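Local coordinates for protein aerobactin synthase IucC (Klebsiella pneumoniae, PDB 6CN7) that probably catalyses the ATP-dependent attachment of a second N-acetyl-N-hydroxylysine to N-citryl-N-acetyl-N-hydroxylysine, yielding the siderophore aerobactin, at residues N164-H169 and V222-W227; F250-L255 and N265-G270; Q258-L263 and L276-Y281. The protein carries 5 engineered substitutions. One frame throughout, in Å; residues are numbered along the deposited sequence.

Contact 1 (N164-H169 and V222-W227); sequences NTFRLH and VHPWQW
H169 and W227 both hold CG anti to the backbone N (chi1 -166° and 167°), each CG beside its own carbonyl carbon. Imidazole and indole meet in a face-to-face stack: the H169 ring and the five-membered ring of W227 have centroids 3.6 Å apart and planes 12° apart. H169 NE2 lies above the indole, nearest W227 CE2 at 3.4 Å. Both rings have an outside polar partner: H169 NE2 bonds to S246 OG, and W227 NE1 to E153 OE1 of the second subunit. In the backbone, two bonds make H169 and V222 a hydrogen-bonded antiparallel pair, H169 N to V222 O at 2.9 Å and V222 N to H169 O at 2.6 Å. The chain then enters a helix with H223 as N-cap. H223 ND1 accepts from W225 N at 3.1 Å in the ring plane, which helps set the imidazole's rotation. One face of that imidazole meets the F166 ring obliquely, with F166 CZ 3.5 Å from H223 NE2. F166 CD2 also touches P224 CG, 3.4 Å away, and Y158 meets both the F166 and H223 rings edge-to-face. The contact thus joins strand 165-174, at its pairing with strand 217-222, to the first turn of helix 224-234, while strands 244-250 and 252-256 pair with strand 165-174 as well.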
loop_
_atom_site.group_PDB
_atom_site.type_symbol
_atom_site.label_atom_id
_atom_site.label_comp_id
_atom_site.label_asym_id
_atom_site.label_seq_id
_atom_site.Cartn_x
_atom_site.Cartn_y
_atom_site.Cartn_z
ATOM N N ASN A 164 -10.250 -14.683 -7.094
ATOM C CA ASN A 164 -10.169 -14.830 -5.651
ATOM C C ASN A 164 -11.249 -13.994 -4.971
ATOM O O ASN A 164 -11.756 -13.016 -5.524
ATOM C CB ASN A 164 -8.790 -14.419 -5.143
ATOM C CG ASN A 164 -7.731 -15.468 -5.422
ATOM O OD1 ASN A 164 -7.976 -16.667 -5.281
ATOM N ND2 ASN A 164 -6.548 -15.024 -5.824
ATOM N N THR A 165 -11.598 -14.395 -3.755
ATOM C CA THR A 165 -12.647 -13.744 -2.988
ATOM C C THR A 165 -12.052 -13.038 -1.776
ATOM O O THR A 165 -10.902 -13.262 -1.394
ATOM C CB THR A 165 -13.707 -14.754 -2.544
ATOM O OG1 THR A 165 -13.107 -15.738 -1.690
ATOM C CG2 THR A 165 -14.330 -15.440 -3.746
ATOM N N PHE A 166 -12.860 -12.175 -1.164
ATOM C CA PHE A 166 -12.396 -11.411 -0.016
ATOM C C PHE A 166 -13.591 -10.812 0.708
ATOM O O PHE A 166 -14.667 -10.627 0.132
ATOM C CB PHE A 166 -11.411 -10.312 -0.435
ATOM C CG PHE A 166 -11.919 -9.423 -1.541
ATOM C CD1 PHE A 166 -11.734 -9.771 -2.870
ATOM C CD2 PHE A 166 -12.579 -8.238 -1.251
ATOM C CE1 PHE A 166 -12.194 -8.954 -3.887
ATOM C CE2 PHE A 166 -13.042 -7.418 -2.265
ATOM C CZ PHE A 166 -12.849 -7.778 -3.583
ATOM N N ARG A 167 -13.384 -10.524 1.988
ATOM C CA ARG A 167 -14.366 -9.818 2.793
ATOM C C ARG A 167 -14.203 -8.314 2.622
ATOM O O ARG A 167 -13.152 -7.818 2.207
ATOM C CB ARG A 167 -14.220 -10.182 4.272
ATOM C CG ARG A 167 -14.721 -11.564 4.636
ATOM C CD ARG A 167 -14.639 -11.787 6.136
ATOM N NE ARG A 167 -15.117 -13.111 6.526
ATOM C CZ ARG A 167 -15.063 -13.588 7.766
ATOM N NH1 ARG A 167 -14.547 -12.855 8.744
ATOM N NH2 ARG A 167 -15.524 -14.803 8.028
ATOM N N LEU A 168 -15.263 -7.587 2.954
ATOM C CA LEU A 168 -15.228 -6.136 2.945
ATOM C C LEU A 168 -14.866 -5.604 4.324
ATOM O O LEU A 168 -15.140 -6.232 5.351
ATOM C CB LEU A 168 -16.579 -5.566 2.516
ATOM C CG LEU A 168 -17.070 -6.000 1.136
ATOM C CD1 LEU A 168 -18.452 -5.424 0.869
ATOM C CD2 LEU A 168 -16.085 -5.583 0.051
ATOM N N HIS A 169 -14.237 -4.434 4.332
ATOM C CA HIS A 169 -13.982 -3.697 5.557
ATOM C C HIS A 169 -15.174 -2.793 5.853
ATOM O O HIS A 169 -15.834 -2.291 4.938
ATOM C CB HIS A 169 -12.702 -2.872 5.422
ATOM C CG HIS A 169 -12.173 -2.353 6.720
ATOM N ND1 HIS A 169 -11.383 -3.111 7.557
ATOM C CD2 HIS A 169 -12.310 -1.148 7.321
ATOM C CE1 HIS A 169 -11.060 -2.396 8.620
ATOM N NE2 HIS A 169 -11.610 -1.202 8.500
ATOM N N VAL A 222 -16.276 -0.873 2.817
ATOM C CA VAL A 222 -15.103 -0.353 2.125
ATOM C C VAL A 222 -14.350 -1.518 1.503
ATOM O O VAL A 222 -14.147 -2.549 2.153
ATOM C CB VAL A 222 -14.178 0.434 3.075
ATOM C CG1 VAL A 222 -12.924 0.896 2.347
ATOM C CG2 VAL A 222 -14.913 1.622 3.681
ATOM N N HIS A 223 -13.942 -1.355 0.252
ATOM C CA HIS A 223 -13.094 -2.346 -0.393
ATOM C C HIS A 223 -11.799 -2.487 0.404
ATOM O O HIS A 223 -11.188 -1.472 0.763
ATOM C CB HIS A 223 -12.797 -1.921 -1.832
ATOM C CG HIS A 223 -12.201 -3.002 -2.680
ATOM N ND1 HIS A 223 -10.919 -3.472 -2.499
ATOM C CD2 HIS A 223 -12.708 -3.687 -3.732
ATOM C CE1 HIS A 223 -10.665 -4.409 -3.395
ATOM N NE2 HIS A 223 -11.734 -4.558 -4.157
ATOM N N PRO A 224 -11.350 -3.709 0.709
ATOM C CA PRO A 224 -10.148 -3.839 1.554
ATOM C C PRO A 224 -8.923 -3.139 0.983
ATOM O O PRO A 224 -8.118 -2.591 1.745
ATOM C CB PRO A 224 -9.950 -5.360 1.654
ATOM C CG PRO A 224 -10.745 -5.940 0.534
ATOM C CD PRO A 224 -11.896 -5.017 0.316
ATOM N N TRP A 225 -8.754 -3.141 -0.341
ATOM C CA TRP A 225 -7.652 -2.392 -0.937
ATOM C C TRP A 225 -7.802 -0.902 -0.670
ATOM O O TRP A 225 -6.830 -0.224 -0.316
ATOM C CB TRP A 225 -7.574 -2.656 -2.440
ATOM C CG TRP A 225 -6.350 -2.057 -3.072
ATOM C CD1 TRP A 225 -5.155 -2.679 -3.298
ATOM C CD2 TRP A 225 -6.197 -0.714 -3.546
ATOM N NE1 TRP A 225 -4.271 -1.809 -3.884
ATOM C CE2 TRP A 225 -4.885 -0.595 -4.047
ATOM C CE3 TRP A 225 -7.042 0.400 -3.594
ATOM C CZ2 TRP A 225 -4.398 0.596 -4.592
ATOM C CZ3 TRP A 225 -6.557 1.576 -4.135
ATOM C CH2 TRP A 225 -5.247 1.664 -4.627
ATOM N N GLN A 226 -9.019 -0.375 -0.830
ATOM C CA GLN A 226 -9.265 1.034 -0.543
ATOM C C GLN A 226 -8.933 1.363 0.907
ATOM O O GLN A 226 -8.304 2.390 1.188
ATOM C CB GLN A 226 -10.723 1.376 -0.856
ATOM C CG GLN A 226 -11.071 2.856 -0.745
ATOM C CD GLN A 226 -10.557 3.675 -1.911
ATOM O OE1 GLN A 226 -9.797 3.184 -2.745
ATOM N NE2 GLN A 226 -10.977 4.934 -1.978
ATOM N N TRP A 227 -9.349 0.507 1.843
ATOM C CA TRP A 227 -9.013 0.733 3.246
ATOM C C TRP A 227 -7.514 0.618 3.476
ATOM O O TRP A 227 -6.916 1.447 4.175
ATOM C CB TRP A 227 -9.749 -0.261 4.140
ATOM C CG TRP A 227 -9.205 -0.282 5.536
ATOM C CD1 TRP A 227 -8.430 -1.254 6.101
ATOM C CD2 TRP A 227 -9.377 0.725 6.536
ATOM N NE1 TRP A 227 -8.114 -0.915 7.396
ATOM C CE2 TRP A 227 -8.685 0.295 7.686
ATOM C CE3 TRP A 227 -10.052 1.948 6.572
ATOM C CZ2 TRP A 227 -8.651 1.046 8.859
ATOM C CZ3 TRP A 227 -10.018 2.692 7.736
ATOM C CH2 TRP A 227 -9.323 2.238 8.864
#

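Contact 2 (F250-L255 and N265-G270); sequences FGDLWL and NASRQG
An Asx turn headed by N265 finishes the antiparallel pairing of strand 252-256 with strand 262-265, where W254 and N265 form a non-hydrogen-bonded pair. N265 OD1 accepts from two backbone donors, S267 N at 2.9 Å and R268 N at 3.0 Å. The first lies nearly along the C=O axis; the second stands above the amide plane, and the chain is drawn round the oxygen as it leaves the strand. With CG anti to its backbone N (chi1 -168°), N265 lays CB over the six-membered ring of W254 in a CH-pi contact, 4.0 Å from the centroid. ND2 of the same side chain, still near the indole, donates almost straight (172°) to D252 OD2, on the anti side of the carboxylate. The two strands are consecutive, so this is the open end of a beta-hairpin, and the loop leading on from it keeps alongside strand 252-256 as far as D252. A266 N bonds to L253 O at 3.0 Å, and the hydroxyl oxygen S267 OG takes the L253 N-H at 2.9 Å, a side chain standing in for a strand carbonyl. R268, its chain bent at chi3 (-56°), brings the edge of its guanidinium to D252. NE meets OD2 at 2.7 Å on the syn side, forming the salt bridge; NH2 adds a weak second bond to that oxygen and also donates to A193 O. D252 OD2 is therefore gripped by the amide of N265 and the guanidinium of R268, which would be expected to stabilise the negative charge of this buried carboxylate. S267 CB packs against D252 CB, 3.7 Å away.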
loop_
_atom_site.group_PDB
_atom_site.type_symbol
_atom_site.label_atom_id
_atom_site.label_comp_id
_atom_site.label_asym_id
_atom_site.label_seq_id
_atom_site.Cartn_x
_atom_site.Cartn_y
_atom_site.Cartn_z
ATOM N N PHE A 250 -16.020 -7.965 8.012
ATOM C CA PHE A 250 -17.149 -8.796 8.399
ATOM C C PHE A 250 -17.870 -9.279 7.151
ATOM O O PHE A 250 -17.804 -8.653 6.090
ATOM C CB PHE A 250 -18.155 -8.044 9.282
ATOM C CG PHE A 250 -17.592 -7.545 10.578
ATOM C CD1 PHE A 250 -17.498 -8.381 11.679
ATOM C CD2 PHE A 250 -17.183 -6.229 10.707
ATOM C CE1 PHE A 250 -16.991 -7.916 12.878
ATOM C CE2 PHE A 250 -16.676 -5.759 11.902
ATOM C CZ PHE A 250 -16.580 -6.604 12.989
ATOM N N GLY A 251 -18.568 -10.397 7.297
ATOM C CA GLY A 251 -19.595 -10.783 6.355
ATOM C C GLY A 251 -19.125 -11.742 5.283
ATOM O O GLY A 251 -18.142 -12.475 5.423
ATOM N N ASP A 252 -19.857 -11.718 4.173
ATOM C CA ASP A 252 -19.686 -12.678 3.097
ATOM C C ASP A 252 -18.430 -12.376 2.286
ATOM O O ASP A 252 -17.803 -11.321 2.414
ATOM C CB ASP A 252 -20.911 -12.666 2.182
ATOM C CG ASP A 252 -22.155 -13.179 2.876
ATOM O OD1 ASP A 252 -22.017 -13.952 3.848
ATOM O OD2 ASP A 252 -23.270 -12.807 2.454
ATOM N N LEU A 253 -18.074 -13.332 1.431
ATOM C CA LEU A 253 -16.939 -13.205 0.532
ATOM C C LEU A 253 -17.407 -12.667 -0.811
ATOM O O LEU A 253 -18.438 -13.096 -1.339
ATOM C CB LEU A 253 -16.254 -14.560 0.349
ATOM C CG LEU A 253 -15.605 -15.172 1.591
ATOM C CD1 LEU A 253 -15.110 -16.584 1.298
ATOM C CD2 LEU A 253 -14.459 -14.301 2.081
ATOM N N TRP A 254 -16.645 -11.728 -1.363
ATOM C CA TRP A 254 -17.028 -11.037 -2.584
ATOM C C TRP A 254 -16.028 -11.334 -3.694
ATOM O O TRP A 254 -14.857 -11.626 -3.440
ATOM C CB TRP A 254 -17.122 -9.525 -2.352
ATOM C CG TRP A 254 -18.260 -9.148 -1.453
ATOM C CD1 TRP A 254 -18.247 -9.104 -0.090
ATOM C CD2 TRP A 254 -19.583 -8.771 -1.853
ATOM N NE1 TRP A 254 -19.476 -8.720 0.383
ATOM C CE2 TRP A 254 -20.315 -8.510 -0.680
ATOM C CE3 TRP A 254 -20.218 -8.628 -3.090
ATOM C CZ2 TRP A 254 -21.649 -8.114 -0.705
ATOM C CZ3 TRP A 254 -21.542 -8.237 -3.114
ATOM C CH2 TRP A 254 -22.243 -7.982 -1.928
ATOM N N LEU A 255 -16.506 -11.237 -4.932
ATOM C CA LEU A 255 -15.737 -11.588 -6.117
ATOM C C LEU A 255 -15.790 -10.419 -7.087
ATOM O O LEU A 255 -16.864 -9.858 -7.328
ATOM C CB LEU A 255 -16.297 -12.858 -6.763
ATOM C CG LEU A 255 -15.698 -13.330 -8.084
ATOM C CD1 LEU A 255 -14.291 -13.856 -7.875
ATOM C CD2 LEU A 255 -16.591 -14.394 -8.695
ATOM N N ASN A 265 -21.470 -11.251 -4.933
ATOM C CA ASN A 265 -21.437 -12.020 -3.695
ATOM C C ASN A 265 -21.257 -13.496 -4.028
ATOM O O ASN A 265 -22.105 -14.095 -4.699
ATOM C CB ASN A 265 -22.719 -11.798 -2.894
ATOM C CG ASN A 265 -22.622 -12.333 -1.479
ATOM O OD1 ASN A 265 -22.023 -13.381 -1.237
ATOM N ND2 ASN A 265 -23.206 -11.611 -0.533
ATOM N N ALA A 266 -20.153 -14.082 -3.562
ATOM C CA ALA A 266 -19.855 -15.481 -3.836
ATOM C C ALA A 266 -20.355 -16.423 -2.752
ATOM O O ALA A 266 -20.470 -17.628 -3.005
ATOM C CB ALA A 266 -18.345 -15.673 -4.012
ATOM N N SER A 267 -20.654 -15.911 -1.558
ATOM C CA SER A 267 -21.123 -16.764 -0.471
ATOM C C SER A 267 -22.621 -17.027 -0.568
ATOM O O SER A 267 -23.069 -18.157 -0.343
ATOM C CB SER A 267 -20.793 -16.122 0.879
ATOM O OG SER A 267 -19.403 -15.900 1.025
ATOM N N ARG A 268 -23.407 -16.005 -0.901
ATOM C CA ARG A 268 -24.862 -16.115 -0.921
ATOM C C ARG A 268 -25.396 -15.314 -2.099
ATOM O O ARG A 268 -25.199 -14.098 -2.165
ATOM C CB ARG A 268 -25.464 -15.611 0.395
ATOM C CG ARG A 268 -24.904 -16.298 1.638
ATOM C CD ARG A 268 -25.580 -15.775 2.893
ATOM N NE ARG A 268 -25.466 -14.323 3.003
ATOM C CZ ARG A 268 -26.347 -13.539 3.614
ATOM N NH1 ARG A 268 -27.438 -14.054 4.176
ATOM N NH2 ARG A 268 -26.145 -12.228 3.656
ATOM N N GLN A 269 -26.072 -15.994 -3.025
ATOM C CA GLN A 269 -26.553 -15.370 -4.259
ATOM C C GLN A 269 -27.825 -14.590 -3.938
ATOM O O GLN A 269 -28.933 -15.130 -3.953
ATOM C CB GLN A 269 -26.792 -16.422 -5.333
ATOM N N GLY A 270 -27.671 -13.292 -3.662
ATOM C CA GLY A 270 -28.754 -12.509 -3.091
ATOM C C GLY A 270 -29.436 -11.490 -3.985
ATOM O O GLY A 270 -30.410 -10.862 -3.562
#

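Contact 3 (Q258-L263 and L276-Y281); sequences QSLRTL and LPLTIY
R261 and L276 lie with CA atoms 5.4 Å apart, and L276 N donates to R261 O at 3.0 Å, with the donor tilted from the carbonyl plane. The side chain of R261 makes the return bond: bent at chi3 (59°), it points NE at L276 O, 2.9 Å away and nearly straight (175°). The oxygen lies in the guanidinium plane, but NE approaches from above the carbonyl plane of L276. One residue thus holds both polar backbone atoms of L276. The backbone bond continues the register of antiparallel strands 262-265 and 272-275 one step past their ends, the arginine NE supplying the second bond, where the first chain turns in through L260 and the second runs out as a loop. L278 packs alongside the aliphatic part of R261. Its CD1 touches L260 CG at 3.8 Å, the two leucines crossing at about a right angle, and it lies 3.9 Å from R261 CG; the R261 and L278 side chains run past each other in opposite directions. On the sheet side, L263 CD1 meets L276 CD1 at 4.0 Å, and both leucines also rest on L168 of strand 165-174.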
loop_
_atom_site.group_PDB
_atom_site.type_symbol
_atom_site.label_atom_id
_atom_site.label_comp_id
_atom_site.label_asym_id
_atom_site.label_seq_id
_atom_site.Cartn_x
_atom_site.Cartn_y
_atom_site.Cartn_z
ATOM N N GLN A 258 -15.379 -7.703 -14.105
ATOM C CA GLN A 258 -14.466 -7.056 -15.041
ATOM C C GLN A 258 -14.282 -5.580 -14.712
ATOM O O GLN A 258 -13.188 -5.036 -14.899
ATOM C CB GLN A 258 -14.978 -7.222 -16.472
ATOM C CG GLN A 258 -14.850 -8.639 -17.023
ATOM C CD GLN A 258 -13.411 -9.052 -17.264
ATOM O OE1 GLN A 258 -12.985 -10.129 -16.849
ATOM N NE2 GLN A 258 -12.654 -8.201 -17.950
ATOM N N SER A 259 -15.333 -4.917 -14.224
ATOM C CA SER A 259 -15.239 -3.507 -13.863
ATOM C C SER A 259 -14.412 -3.276 -12.606
ATOM O O SER A 259 -14.082 -2.123 -12.310
ATOM C CB SER A 259 -16.638 -2.919 -13.667
ATOM O OG SER A 259 -17.276 -3.484 -12.535
ATOM N N LEU A 260 -14.098 -4.330 -11.853
ATOM C CA LEU A 260 -13.169 -4.259 -10.730
ATOM C C LEU A 260 -13.773 -3.567 -9.509
ATOM O O LEU A 260 -13.565 -4.015 -8.377
ATOM C CB LEU A 260 -11.878 -3.554 -11.159
ATOM C CG LEU A 260 -10.699 -3.629 -10.188
ATOM C CD1 LEU A 260 -10.303 -5.070 -9.898
ATOM C CD2 LEU A 260 -9.517 -2.861 -10.753
ATOM N N ARG A 261 -14.512 -2.474 -9.716
ATOM C CA ARG A 261 -15.159 -1.786 -8.605
ATOM C C ARG A 261 -16.478 -2.430 -8.203
ATOM O O ARG A 261 -16.908 -2.263 -7.057
ATOM C CB ARG A 261 -15.408 -0.319 -8.957
ATOM C CG ARG A 261 -14.162 0.560 -8.962
ATOM C CD ARG A 261 -14.528 1.998 -9.281
ATOM N NE ARG A 261 -15.478 2.538 -8.312
ATOM C CZ ARG A 261 -16.211 3.631 -8.501
ATOM N NH1 ARG A 261 -16.117 4.317 -9.634
ATOM N NH2 ARG A 261 -17.046 4.040 -7.554
ATOM N N THR A 262 -17.127 -3.152 -9.110
ATOM C CA THR A 262 -18.393 -3.814 -8.825
ATOM C C THR A 262 -18.126 -5.274 -8.482
ATOM O O THR A 262 -17.450 -5.980 -9.238
ATOM C CB THR A 262 -19.348 -3.708 -10.016
ATOM O OG1 THR A 262 -19.510 -2.331 -10.376
ATOM C CG2 THR A 262 -20.709 -4.297 -9.667
ATOM N N LEU A 263 -18.662 -5.722 -7.349
ATOM C CA LEU A 263 -18.375 -7.044 -6.816
ATOM C C LEU A 263 -19.638 -7.896 -6.782
ATOM O O LEU A 263 -20.744 -7.393 -6.561
ATOM C CB LEU A 263 -17.791 -6.951 -5.402
ATOM C CG LEU A 263 -16.701 -5.904 -5.170
ATOM C CD1 LEU A 263 -16.330 -5.868 -3.698
ATOM C CD2 LEU A 263 -15.480 -6.186 -6.028
ATOM N N LEU A 276 -17.898 -0.283 -5.077
ATOM C CA LEU A 276 -17.166 0.452 -4.061
ATOM C C LEU A 276 -16.094 1.324 -4.705
ATOM O O LEU A 276 -15.633 1.024 -5.809
ATOM C CB LEU A 276 -16.515 -0.511 -3.060
ATOM C CG LEU A 276 -17.519 -1.358 -2.270
ATOM C CD1 LEU A 276 -16.849 -2.548 -1.595
ATOM C CD2 LEU A 276 -18.235 -0.500 -1.238
ATOM N N PRO A 277 -15.681 2.411 -4.051
ATOM C CA PRO A 277 -14.635 3.258 -4.638
ATOM C C PRO A 277 -13.269 2.584 -4.624
ATOM O O PRO A 277 -12.887 1.924 -3.654
ATOM C CB PRO A 277 -14.642 4.507 -3.748
ATOM C CG PRO A 277 -15.928 4.460 -2.998
ATOM C CD PRO A 277 -16.262 3.018 -2.841
ATOM N N LEU A 278 -12.536 2.761 -5.722
ATOM C CA LEU A 278 -11.129 2.376 -5.816
ATOM C C LEU A 278 -10.385 3.587 -6.369
ATOM O O LEU A 278 -10.463 3.877 -7.567
ATOM C CB LEU A 278 -10.937 1.146 -6.701
ATOM C CG LEU A 278 -11.418 -0.204 -6.156
ATOM C CD1 LEU A 278 -11.260 -1.292 -7.212
ATOM C CD2 LEU A 278 -10.666 -0.585 -4.892
ATOM N N THR A 279 -9.669 4.295 -5.499
ATOM C CA THR A 279 -8.975 5.524 -5.877
ATOM C C THR A 279 -7.609 5.146 -6.434
ATOM O O THR A 279 -6.652 4.954 -5.683
ATOM C CB THR A 279 -8.849 6.457 -4.679
ATOM O OG1 THR A 279 -10.142 6.669 -4.104
ATOM C CG2 THR A 279 -8.263 7.798 -5.100
ATOM N N ILE A 280 -7.514 5.053 -7.756
ATOM C CA ILE A 280 -6.307 4.601 -8.435
ATOM C C ILE A 280 -5.604 5.752 -9.149
ATOM O O ILE A 280 -4.417 5.997 -8.931
ATOM C CB ILE A 280 -6.634 3.448 -9.411
ATOM C CG1 ILE A 280 -7.067 2.212 -8.618
ATOM C CG2 ILE A 280 -5.437 3.115 -10.288
ATOM C CD1 ILE A 280 -7.623 1.094 -9.467
ATOM N N TYR A 281 -6.323 6.465 -10.011
ATOM C CA TYR A 281 -5.764 7.618 -10.713
ATOM C C TYR A 281 -6.322 8.917 -10.139
ATOM O O TYR A 281 -5.727 9.519 -9.246
ATOM C CB TYR A 281 -6.062 7.539 -12.213
ATOM C CG TYR A 281 -5.463 6.333 -12.905
ATOM C CD1 TYR A 281 -4.168 6.370 -13.410
ATOM C CD2 TYR A 281 -6.192 5.163 -13.063
ATOM C CE1 TYR A 281 -3.617 5.271 -14.049
ATOM C CE2 TYR A 281 -5.649 4.060 -13.699
ATOM C CZ TYR A 281 -4.362 4.119 -14.189
ATOM O OH TYR A 281 -3.820 3.023 -14.822
#

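Overall arrangement
Of the segments involved, the one on strand 165-174 comes first along the chain from the N terminus, and contact 1 closes a long loop of mixed helix and strand when V222-W227 returns to it. Contacts 2 and 3 follow, after contact 1 is complete. They cross: segment 258-263 of contact 3 begins inside the loop that contact 2 closes, and L276-Y281 lies beyond it. Together these two tie the successive strands 252-256, 262-265 and 272-275 at their ends. All three contacts reach one antiparallel sheet. F166 O probably accepts from W254 N (2.7 Å), linking contacts 1 and 2, while Q226 NE2 and T279 OG1 bring helix 224-234 to the outgoing loop of contact 3.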